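Ras-3 from Cryphonectria parasitica (PDB 4KU4) is a Ras-family small P-loop protein that binds guanosine-5'-diphosphate and magnesium. Local coordinates at residues D15-L20 with N86-I91; V32-H37 with Y51-V56; F93-R98 with T151-G156; P137-L142 with R191-R196. All coordinates share one frame; numbering follows the deposited sequence.

Contact 1 (D15-L20 with N86-I91); sequences DKIAML and NELFVI
Ala18 is held by strand 88-91 from both ends of its backbone: its N donates to Leu88 O (2.9 Å) and its O accepts from Val90 N (3.0 Å) in an almost straight bond of 174°. Leu20 N extends the ladder to Val90 O. At the start of the pairing Lys16 O takes two successive amides, Glu87 N at 2.9 Å and Leu88 N at 3.1 Å. On one face of the sheet CG2 of Ile17, anti to its backbone N, meets Val90 CG2 at 3.7 Å. Met19 is bent at chi2 and chi3 and lies beside Val90, pointing the same way, with SD 3.9 Å from Val90 CB. On the other face Ala18 CB and Leu20 CD1 both touch the Phe89 ring, Ala18 CB at CD1 and CE1 and Leu20 CD1 at CD1. Asn86 lays its amide against Ala18 CB, ND2 being 3.5 Å away. This is the parallel centre of the Ras α/β sheet. At its outer end Asp15 OD1 comes within 3.0 Å of Glu87 OE1, with the carboxylate planes 21° apart, and a water joins Lys16 N to Glu87 OE1. Such closeness may raise the proton affinity of one of the acids, the more so because Asp193 OD2 lies near Glu87 OE2. Trp82 O fixes the Asn86 side chain by accepting from ND2. Helix 182-196 covers the Met19, Leu88 and Val90 face, and helix 98-118 covers Leu20, Phe89 and Ile91.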
# COMPACT_ATOMS: atom_id res chain seq x y z
N ASP A 15 0.27 -2.29 13.86
CA ASP A 15 -0.13 -2.78 12.53
C ASP A 15 1.05 -3.01 11.60
O ASP A 15 1.92 -2.15 11.46
CB ASP A 15 -1.10 -1.80 11.88
CG ASP A 15 -2.38 -1.65 12.65
OD1 ASP A 15 -3.26 -2.54 12.49
OD2 ASP A 15 -2.52 -0.66 13.40
N LYS A 16 1.06 -4.17 10.95
CA LYS A 16 2.14 -4.52 10.03
C LYS A 16 1.63 -4.44 8.60
O LYS A 16 0.78 -5.23 8.21
CB LYS A 16 2.67 -5.92 10.33
CG LYS A 16 3.48 -6.03 11.62
CD LYS A 16 3.44 -7.45 12.15
CE LYS A 16 4.39 -7.66 13.31
NZ LYS A 16 4.07 -8.91 14.09
N ILE A 17 2.15 -3.50 7.84
CA ILE A 17 1.74 -3.30 6.47
C ILE A 17 2.88 -3.63 5.51
O ILE A 17 4.02 -3.22 5.74
CB ILE A 17 1.36 -1.84 6.23
CG1 ILE A 17 0.36 -1.37 7.29
CG2 ILE A 17 0.81 -1.68 4.85
CD1 ILE A 17 0.02 0.10 7.19
N ALA A 18 2.58 -4.36 4.44
CA ALA A 18 3.58 -4.56 3.39
C ALA A 18 3.29 -3.73 2.12
O ALA A 18 2.15 -3.65 1.68
CB ALA A 18 3.74 -6.07 3.06
N MET A 19 4.33 -3.10 1.57
CA MET A 19 4.26 -2.49 0.24
C MET A 19 4.50 -3.54 -0.83
O MET A 19 5.44 -4.31 -0.74
CB MET A 19 5.32 -1.42 0.10
CG MET A 19 5.34 -0.44 1.24
SD MET A 19 3.82 0.52 1.30
CE MET A 19 3.98 1.50 -0.18
N LEU A 20 3.63 -3.56 -1.83
CA LEU A 20 3.86 -4.39 -3.03
C LEU A 20 3.67 -3.55 -4.29
O LEU A 20 3.03 -2.49 -4.24
CB LEU A 20 2.91 -5.58 -3.06
CG LEU A 20 2.97 -6.56 -1.89
CD1 LEU A 20 1.76 -7.52 -1.88
CD2 LEU A 20 4.29 -7.32 -1.90
N ASN A 86 2.87 -10.02 7.16
CA ASN A 86 2.14 -8.76 7.29
C ASN A 86 0.62 -8.95 7.31
O ASN A 86 0.10 -9.93 6.78
CB ASN A 86 2.56 -7.77 6.20
CG ASN A 86 3.95 -7.22 6.42
OD1 ASN A 86 4.13 -6.23 7.15
ND2 ASN A 86 4.93 -7.83 5.78
N GLU A 87 -0.09 -8.01 7.93
CA GLU A 87 -1.54 -8.09 8.10
C GLU A 87 -2.29 -7.30 7.02
O GLU A 87 -3.35 -7.71 6.56
CB GLU A 87 -1.94 -7.58 9.51
CG GLU A 87 -3.33 -6.90 9.57
CD GLU A 87 -3.71 -6.28 10.94
OE1 GLU A 87 -3.02 -5.34 11.43
OE2 GLU A 87 -4.75 -6.71 11.51
N LEU A 88 -1.73 -6.16 6.63
CA LEU A 88 -2.40 -5.24 5.73
C LEU A 88 -1.47 -4.94 4.57
O LEU A 88 -0.25 -5.04 4.71
CB LEU A 88 -2.74 -3.95 6.46
CG LEU A 88 -3.41 -4.10 7.82
CD1 LEU A 88 -3.41 -2.78 8.60
CD2 LEU A 88 -4.84 -4.64 7.67
N PHE A 89 -2.05 -4.55 3.44
CA PHE A 89 -1.30 -4.41 2.21
C PHE A 89 -1.61 -3.17 1.39
O PHE A 89 -2.77 -2.81 1.19
CB PHE A 89 -1.49 -5.66 1.34
CG PHE A 89 -0.98 -6.91 1.99
CD1 PHE A 89 0.33 -7.32 1.80
CD2 PHE A 89 -1.80 -7.65 2.83
CE1 PHE A 89 0.81 -8.46 2.41
CE2 PHE A 89 -1.33 -8.80 3.44
CZ PHE A 89 -0.01 -9.20 3.23
N VAL A 90 -0.55 -2.53 0.92
CA VAL A 90 -0.66 -1.41 0.02
C VAL A 90 -0.01 -1.85 -1.29
O VAL A 90 1.20 -2.04 -1.36
CB VAL A 90 0.06 -0.20 0.59
CG1 VAL A 90 -0.03 0.98 -0.38
CG2 VAL A 90 -0.51 0.17 1.97
N ILE A 91 -0.84 -2.03 -2.32
CA ILE A 91 -0.35 -2.47 -3.62
C ILE A 91 -0.33 -1.27 -4.56
O ILE A 91 -1.38 -0.73 -4.90
CB ILE A 91 -1.21 -3.62 -4.14
CG1 ILE A 91 -1.28 -4.70 -3.07
CG2 ILE A 91 -0.67 -4.15 -5.48
CD1 ILE A 91 -1.98 -5.98 -3.54
O HOH W 1 -0.45 -6.22 12.17

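Contact 2 (V32-H37 with Y51-V56); sequences VNLTKH and YRRQCV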
# COMPACT_ATOMS: atom_id res chain seq x y z
N VAL A 32 8.53 6.78 2.68
CA VAL A 32 9.39 7.83 3.22
C VAL A 32 8.59 9.11 3.46
O VAL A 32 8.75 9.80 4.47
CB VAL A 32 10.58 8.08 2.25
CG1 VAL A 32 11.33 9.34 2.62
CG2 VAL A 32 11.52 6.88 2.24
N ASN A 33 7.68 9.41 2.55
CA ASN A 33 6.76 10.53 2.73
C ASN A 33 5.85 10.33 3.94
O ASN A 33 5.78 11.20 4.81
CB ASN A 33 5.94 10.78 1.46
CG ASN A 33 5.03 12.00 1.58
OD1 ASN A 33 3.85 11.88 1.96
ND2 ASN A 33 5.56 13.17 1.27
N LEU A 34 5.16 9.19 4.00
CA LEU A 34 4.27 8.89 5.09
C LEU A 34 4.94 9.02 6.45
O LEU A 34 4.36 9.58 7.37
CB LEU A 34 3.70 7.48 4.94
CG LEU A 34 2.86 7.01 6.13
CD1 LEU A 34 1.48 7.67 6.07
CD2 LEU A 34 2.76 5.50 6.10
N THR A 35 6.15 8.48 6.57
CA THR A 35 6.83 8.40 7.86
C THR A 35 7.63 9.65 8.22
O THR A 35 8.22 9.71 9.29
CB THR A 35 7.74 7.17 7.95
OG1 THR A 35 8.76 7.25 6.95
CG2 THR A 35 6.92 5.90 7.75
N LYS A 36 7.64 10.65 7.34
CA LYS A 36 8.29 11.92 7.63
C LYS A 36 9.78 11.73 7.86
O LYS A 36 10.39 12.36 8.72
CB LYS A 36 7.62 12.60 8.83
CG LYS A 36 6.10 12.72 8.74
CD LYS A 36 5.67 14.02 8.08
CE LYS A 36 4.17 14.03 7.79
NZ LYS A 36 3.38 13.71 9.01
N HIS A 37 10.38 10.84 7.06
CA HIS A 37 11.80 10.53 7.13
C HIS A 37 12.61 11.79 6.82
O HIS A 37 12.14 12.66 6.09
CB HIS A 37 12.11 9.42 6.12
CG HIS A 37 13.43 8.73 6.33
ND1 HIS A 37 14.63 9.28 5.94
CD2 HIS A 37 13.72 7.53 6.87
CE1 HIS A 37 15.61 8.46 6.25
NE2 HIS A 37 15.09 7.38 6.80
N TYR A 51 9.95 0.75 7.84
CA TYR A 51 9.74 2.13 8.30
C TYR A 51 8.63 2.19 9.33
O TYR A 51 7.76 1.32 9.36
CB TYR A 51 9.39 3.04 7.12
CG TYR A 51 10.48 3.20 6.09
CD1 TYR A 51 11.41 4.23 6.19
CD2 TYR A 51 10.58 2.32 5.01
CE1 TYR A 51 12.42 4.38 5.26
CE2 TYR A 51 11.59 2.46 4.07
CZ TYR A 51 12.50 3.49 4.20
OH TYR A 51 13.49 3.65 3.27
N ARG A 52 8.64 3.22 10.17
CA ARG A 52 7.62 3.34 11.21
C ARG A 52 6.93 4.70 11.17
O ARG A 52 7.56 5.73 10.92
CB ARG A 52 8.24 3.14 12.60
CG ARG A 52 8.77 1.74 12.87
CD ARG A 52 9.66 1.71 14.11
NE ARG A 52 10.76 2.67 14.00
CZ ARG A 52 11.90 2.47 13.36
NH1 ARG A 52 12.15 1.31 12.73
NH2 ARG A 52 12.80 3.43 13.35
N ARG A 53 5.64 4.68 11.44
CA ARG A 53 4.87 5.91 11.64
C ARG A 53 4.03 5.80 12.91
O ARG A 53 3.13 4.96 13.00
CB ARG A 53 3.98 6.19 10.43
CG ARG A 53 2.96 7.34 10.64
CD ARG A 53 3.61 8.72 10.59
NE ARG A 53 2.68 9.77 11.01
CZ ARG A 53 1.89 10.46 10.19
NH1 ARG A 53 1.07 11.38 10.68
NH2 ARG A 53 1.91 10.24 8.89
N GLN A 54 4.35 6.62 13.91
CA GLN A 54 3.47 6.78 15.04
C GLN A 54 2.47 7.84 14.63
O GLN A 54 2.86 8.87 14.06
CB GLN A 54 4.25 7.24 16.28
CG GLN A 54 5.22 6.21 16.80
CD GLN A 54 5.80 6.57 18.16
OE1 GLN A 54 6.78 7.31 18.25
NE2 GLN A 54 5.20 6.04 19.21
N CYS A 55 1.20 7.57 14.88
CA CYS A 55 0.14 8.49 14.48
C CYS A 55 -1.09 8.24 15.32
O CYS A 55 -1.13 7.33 16.15
CB CYS A 55 -0.21 8.30 12.99
SG CYS A 55 -0.53 6.56 12.51
N VAL A 56 -2.10 9.09 15.12
CA VAL A 56 -3.42 8.86 15.67
C VAL A 56 -4.38 8.74 14.49
O VAL A 56 -4.53 9.68 13.71
CB VAL A 56 -3.88 10.03 16.56
CG1 VAL A 56 -5.23 9.71 17.19
CG2 VAL A 56 -2.85 10.31 17.64
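Arg53 starts its side chain with CG anti to the backbone N (chi1 170°) and bends at chi2 (75°), which brings CD to 3.4 Å from Leu34 O. Thr35 holds OG1 between its backbone N and carbonyl carbon (chi1 62°), bonded back to Thr31 O, while CG2 presses on Arg52 O at 3.2 Å and also meets Tyr51 CB. Arg53 NH2 donates to Leu34 O (3.0 Å), an acceptor tilted out of the guanidinium plane, and NE bonds to Gln54 O of its own strand, so two carbonyls restrain the group. Leu34 belongs to the last turn of helix 27-35, which Lys36 closes with positive phi in a Schellman motif. Where the strand segment begins, at Tyr51, His37 CD2 sits at the edge of the tyrosine ring, 3.8 Å from CE1; His37 also stacks on Tyr43. Val32 CG2 reaches Tyr51 near OH. The helix thus lies against edge strand 50-57 of the Ras sheet. Lys36 NZ stands over one face of the Arg53 guanidinium, offset toward its rim and 3.7 Å from NH1, two like charges close together. Glu183 forms a salt bridge with Arg53 and a weak, long ion pair with Lys36, and probably offsets their repulsion.

Contact 3 (F93-R98 with T151-G156); sequences FDVTRR and TRREVG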
# COMPACT_ATOMS: atom_id res chain seq x y z
N PHE A 93 0.63 1.03 -7.95
CA PHE A 93 0.93 1.11 -9.38
C PHE A 93 1.15 2.58 -9.76
O PHE A 93 0.92 3.47 -8.94
CB PHE A 93 -0.16 0.44 -10.22
CG PHE A 93 -1.44 1.20 -10.30
CD1 PHE A 93 -1.68 2.08 -11.35
CD2 PHE A 93 -2.45 0.99 -9.36
CE1 PHE A 93 -2.88 2.77 -11.45
CE2 PHE A 93 -3.66 1.67 -9.46
CZ PHE A 93 -3.87 2.56 -10.51
N ASP A 94 1.67 2.79 -10.97
CA ASP A 94 2.07 4.10 -11.46
C ASP A 94 1.02 4.44 -12.49
O ASP A 94 0.83 3.69 -13.44
CB ASP A 94 3.47 3.96 -12.11
CG ASP A 94 3.98 5.24 -12.75
OD1 ASP A 94 3.21 6.18 -13.00
OD2 ASP A 94 5.20 5.29 -13.02
N VAL A 95 0.30 5.54 -12.29
CA VAL A 95 -0.84 5.81 -13.16
C VAL A 95 -0.36 6.10 -14.58
O VAL A 95 -1.16 6.06 -15.51
CB VAL A 95 -1.76 6.95 -12.67
CG1 VAL A 95 -2.36 6.63 -11.30
CG2 VAL A 95 -1.03 8.29 -12.69
N THR A 96 0.93 6.41 -14.74
CA THR A 96 1.49 6.67 -16.05
C THR A 96 1.99 5.42 -16.76
O THR A 96 2.51 5.54 -17.87
CB THR A 96 2.67 7.67 -16.01
OG1 THR A 96 3.84 7.03 -15.48
CG2 THR A 96 2.34 8.91 -15.19
N ARG A 97 1.86 4.25 -16.14
CA ARG A 97 2.37 3.00 -16.71
C ARG A 97 1.38 1.85 -16.58
O ARG A 97 1.26 1.21 -15.53
CB ARG A 97 3.68 2.58 -16.05
CG ARG A 97 4.94 3.21 -16.61
CD ARG A 97 6.10 2.21 -16.52
NE ARG A 97 6.38 1.76 -15.16
CZ ARG A 97 6.24 0.51 -14.72
NH1 ARG A 97 5.81 -0.45 -15.53
NH2 ARG A 97 6.55 0.21 -13.46
N ARG A 98 0.67 1.58 -17.66
CA ARG A 98 -0.38 0.58 -17.61
C ARG A 98 0.13 -0.81 -17.23
O ARG A 98 -0.58 -1.57 -16.58
CB ARG A 98 -1.13 0.54 -18.94
CG ARG A 98 -2.06 -0.62 -19.07
CD ARG A 98 -2.99 -0.43 -20.23
NE ARG A 98 -3.83 0.74 -20.06
CZ ARG A 98 -4.96 0.74 -19.37
NH1 ARG A 98 -5.37 -0.39 -18.79
NH2 ARG A 98 -5.67 1.85 -19.26
N THR A 151 -1.07 14.79 -16.92
CA THR A 151 -0.96 14.95 -18.37
C THR A 151 -0.31 13.75 -19.06
O THR A 151 -0.23 13.70 -20.28
CB THR A 151 -0.16 16.21 -18.73
OG1 THR A 151 1.21 16.04 -18.34
CG2 THR A 151 -0.75 17.43 -18.05
N ARG A 152 0.15 12.78 -18.26
CA ARG A 152 0.83 11.61 -18.80
C ARG A 152 0.23 10.31 -18.29
O ARG A 152 0.88 9.26 -18.30
CB ARG A 152 2.33 11.68 -18.48
CG ARG A 152 3.08 12.78 -19.21
CD ARG A 152 3.18 12.44 -20.69
NE ARG A 152 3.94 13.43 -21.44
CZ ARG A 152 3.40 14.50 -22.02
NH1 ARG A 152 2.09 14.71 -21.93
NH2 ARG A 152 4.16 15.36 -22.69
N ARG A 153 -1.01 10.34 -17.84
CA ARG A 153 -1.54 9.11 -17.28
C ARG A 153 -1.97 8.13 -18.38
O ARG A 153 -2.41 8.54 -19.45
CB ARG A 153 -2.61 9.36 -16.19
CG ARG A 153 -3.95 9.87 -16.65
CD ARG A 153 -5.04 9.52 -15.63
NE ARG A 153 -5.02 10.33 -14.40
CZ ARG A 153 -5.19 9.83 -13.17
NH1 ARG A 153 -5.20 10.64 -12.10
NH2 ARG A 153 -5.37 8.52 -13.01
N GLU A 154 -1.77 6.85 -18.12
CA GLU A 154 -2.19 5.78 -19.03
C GLU A 154 -3.35 5.01 -18.44
O GLU A 154 -4.02 4.26 -19.14
CB GLU A 154 -1.04 4.82 -19.30
CG GLU A 154 0.12 5.40 -20.12
CD GLU A 154 1.18 4.36 -20.45
OE1 GLU A 154 2.08 4.66 -21.27
OE2 GLU A 154 1.13 3.23 -19.91
N VAL A 155 -3.56 5.16 -17.13
CA VAL A 155 -4.64 4.49 -16.43
C VAL A 155 -5.58 5.52 -15.81
O VAL A 155 -5.14 6.39 -15.05
CB VAL A 155 -4.11 3.57 -15.30
CG1 VAL A 155 -5.25 2.83 -14.64
CG2 VAL A 155 -3.09 2.57 -15.84
N GLY A 156 -6.87 5.44 -16.13
CA GLY A 156 -7.85 6.40 -15.66
C GLY A 156 -8.30 6.18 -14.22
O GLY A 156 -8.18 5.08 -13.69
O HOH W 2 2.89 7.87 -19.72
O HOH W 3 -3.81 3.06 -21.46
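Arg98 and Glu154 face each other through both backbone and side chain. The extended Glu154 chain runs past Thr96 O and sets OE2 before Arg98 N, 2.8 Å away in a bond of 168°, at the start of helix 98-118. Arg98 NH2 donates to Glu154 O (2.9 Å), which is tilted out of the guanidinium plane, a water at the edge of that plane links NE to the same oxygen, and NH1 forms a salt bridge with Glu159. Val155 CG2 packs on Arg98 CA (3.8 Å), on the side of one guanidinium face without touching that group, while CG1 meets Phe93 CE1 at 4.0 Å. Val95 CG1 lies 3.9 Å from Arg153 NH2, and Val95 CG2 touches Arg153 CB; Arg153 NH2 also reaches Val155 O (3.0 Å) in the guanidinium plane, and its NH1 is in a salt bridge to Glu173. Val95 O accepts from both Glu154 N (2.8 Å) and Val155 N (3.0 Å). Asp94 shapes the opposing turn: OD1 takes Thr96 N and OG1 from the same face of the carboxylate, an Asx turn within the type I turn Asp94-Arg97, and OD2 pairs with Lys146. Arg97 is the N-cap of helix 98-118 and Gly156 that of helix 157-167. Two strand-to-helix loops thus meet beyond the C-terminal ends of parallel strands, the edge where P-loop folds of the Ras type hold their nucleotide.

Contact 4 (P137-L142 with R191-R196); sequences PSLVVL and RADRRR
Ser138 and Leu139, on the 3-10 turn that leads into strand 140-145, pack against Ala192, Asp193 and Arg196 near the end of the C-terminal helix 182-196. Ser138 O lies 3.2 Å from Ala192 CB, a close fit between turn and helix. Leu139 divides its methyls: CD2 rests on Asp193 CA at 3.7 Å, and CD1 sits over one face of the Arg196 guanidinium, offset toward the rim and 3.6 Å from NH1. The Leu139 and Arg196 side chains cross at about a right angle. In the Ras fold this helix covers one face of the sheet, and here it is met by the 3-10 turn just before strand 140-145. Asp193 OD1 lies at the edge of the Arg196 guanidinium, in plane, in a long salt bridge of 3.7 Å to NH1. Arg196 NH2 bonds to Pro134 O, whereas NE is buried with no partner in the model. Ser138 OG lies 3.8 Å from Arg196 CD. A water donates to Ala192 O (2.8 Å) and has a weak bond to Ser138 OG. Arg195 folds back with Ala192 CA over one face of its guanidinium, its NH2 4.2 Å from Ser138 CB.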
# COMPACT_ATOMS: atom_id res chain seq x y z
N PRO A 137 -10.50 -8.92 1.38
CA PRO A 137 -9.96 -7.98 0.39
C PRO A 137 -9.92 -6.54 0.88
O PRO A 137 -9.15 -5.76 0.33
CB PRO A 137 -10.93 -8.09 -0.79
CG PRO A 137 -11.55 -9.42 -0.65
CD PRO A 137 -11.65 -9.67 0.84
N SER A 138 -10.73 -6.18 1.88
CA SER A 138 -10.71 -4.82 2.40
C SER A 138 -9.41 -4.49 3.15
O SER A 138 -9.15 -3.33 3.45
CB SER A 138 -11.93 -4.54 3.29
OG SER A 138 -11.98 -5.45 4.38
N LEU A 139 -8.59 -5.50 3.43
CA LEU A 139 -7.33 -5.27 4.13
C LEU A 139 -6.23 -4.90 3.15
O LEU A 139 -5.05 -4.76 3.51
CB LEU A 139 -6.92 -6.49 4.97
CG LEU A 139 -7.93 -6.88 6.06
CD1 LEU A 139 -7.40 -7.96 6.97
CD2 LEU A 139 -8.31 -5.66 6.87
N VAL A 140 -6.62 -4.75 1.89
CA VAL A 140 -5.72 -4.33 0.83
C VAL A 140 -6.18 -3.00 0.28
O VAL A 140 -7.38 -2.74 0.16
CB VAL A 140 -5.72 -5.35 -0.33
CG1 VAL A 140 -4.81 -4.88 -1.44
CG2 VAL A 140 -5.30 -6.72 0.17
N VAL A 141 -5.23 -2.14 -0.06
CA VAL A 141 -5.58 -0.93 -0.80
C VAL A 141 -4.74 -0.85 -2.07
O VAL A 141 -3.52 -1.04 -2.03
CB VAL A 141 -5.47 0.38 0.05
CG1 VAL A 141 -4.07 0.57 0.62
CG2 VAL A 141 -5.89 1.61 -0.79
N LEU A 142 -5.40 -0.64 -3.20
CA LEU A 142 -4.70 -0.38 -4.44
C LEU A 142 -4.44 1.10 -4.54
O LEU A 142 -5.37 1.90 -4.43
CB LEU A 142 -5.54 -0.81 -5.64
CG LEU A 142 -5.79 -2.28 -5.94
CD1 LEU A 142 -6.89 -2.31 -6.97
CD2 LEU A 142 -4.53 -2.98 -6.46
N ARG A 191 -8.34 1.54 8.85
CA ARG A 191 -9.74 1.90 9.00
C ARG A 191 -10.64 0.73 8.61
O ARG A 191 -11.63 0.46 9.28
CB ARG A 191 -10.07 3.13 8.17
CG ARG A 191 -9.53 4.41 8.78
CD ARG A 191 -9.76 5.64 7.94
NE ARG A 191 -9.34 6.83 8.67
CZ ARG A 191 -8.60 7.81 8.16
NH1 ARG A 191 -8.19 7.75 6.90
NH2 ARG A 191 -8.25 8.85 8.92
N ALA A 192 -10.27 0.02 7.54
CA ALA A 192 -11.06 -1.12 7.09
C ALA A 192 -11.02 -2.26 8.10
O ALA A 192 -12.05 -2.89 8.39
CB ALA A 192 -10.58 -1.59 5.72
N ASP A 193 -9.84 -2.54 8.64
CA ASP A 193 -9.67 -3.59 9.64
C ASP A 193 -10.56 -3.32 10.86
O ASP A 193 -11.20 -4.22 11.39
CB ASP A 193 -8.21 -3.69 10.07
CG ASP A 193 -7.95 -4.85 11.01
OD1 ASP A 193 -8.67 -5.87 10.91
OD2 ASP A 193 -7.02 -4.74 11.84
N ARG A 194 -10.61 -2.06 11.28
CA ARG A 194 -11.46 -1.69 12.40
C ARG A 194 -12.95 -1.75 12.07
O ARG A 194 -13.77 -2.07 12.93
CB ARG A 194 -11.12 -0.29 12.87
CG ARG A 194 -9.75 -0.19 13.44
CD ARG A 194 -9.47 1.24 13.85
NE ARG A 194 -8.06 1.44 14.15
CZ ARG A 194 -7.52 2.62 14.40
NH1 ARG A 194 -8.27 3.72 14.38
NH2 ARG A 194 -6.22 2.70 14.65
N ARG A 195 -13.29 -1.40 10.84
CA ARG A 195 -14.66 -1.47 10.36
C ARG A 195 -15.18 -2.91 10.49
O ARG A 195 -16.35 -3.13 10.79
CB ARG A 195 -14.73 -1.00 8.91
CG ARG A 195 -16.14 -0.77 8.34
CD ARG A 195 -16.19 -0.99 6.82
NE ARG A 195 -15.15 -0.25 6.10
CZ ARG A 195 -14.55 -0.68 5.00
NH1 ARG A 195 -13.61 0.06 4.41
NH2 ARG A 195 -14.88 -1.85 4.49
N ARG A 196 -14.29 -3.88 10.26
CA ARG A 196 -14.66 -5.29 10.26
C ARG A 196 -15.08 -5.83 11.62
O ARG A 196 -15.92 -6.73 11.69
CB ARG A 196 -13.50 -6.16 9.75
CG ARG A 196 -13.15 -5.96 8.30
CD ARG A 196 -12.39 -7.17 7.77
NE ARG A 196 -11.27 -7.55 8.63
CZ ARG A 196 -10.78 -8.78 8.69
NH1 ARG A 196 -9.75 -9.06 9.49
NH2 ARG A 196 -11.33 -9.74 7.95
O HOH W 4 -13.92 -3.32 6.35

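Overall arrangement
All four contacts reach the same mixed sheet. Contacts 1 and 4 touch, their centres 11 Å apart: Phe89 and Ile91 probably hydrogen-bond with Val141, and Leu88 packs on Leu139. Contact 2 is nested along the chain in the loop closed by contact 1, and lies about 14 Å from it between centres, at the edge strand. Contact 3 shares strand 88-94 with contact 1 but sits 23 Å away between centres, at the strand's far end. Guanosine-5'-diphosphate is about 7 Å from the side chains of Met19, Val32 and Thr96, so contacts 1, 2 and 3 approach the nucleotide from different parts of the fold. Contact 4 lies where strand 140-145 begins, at the strand ends away from the nucleotide.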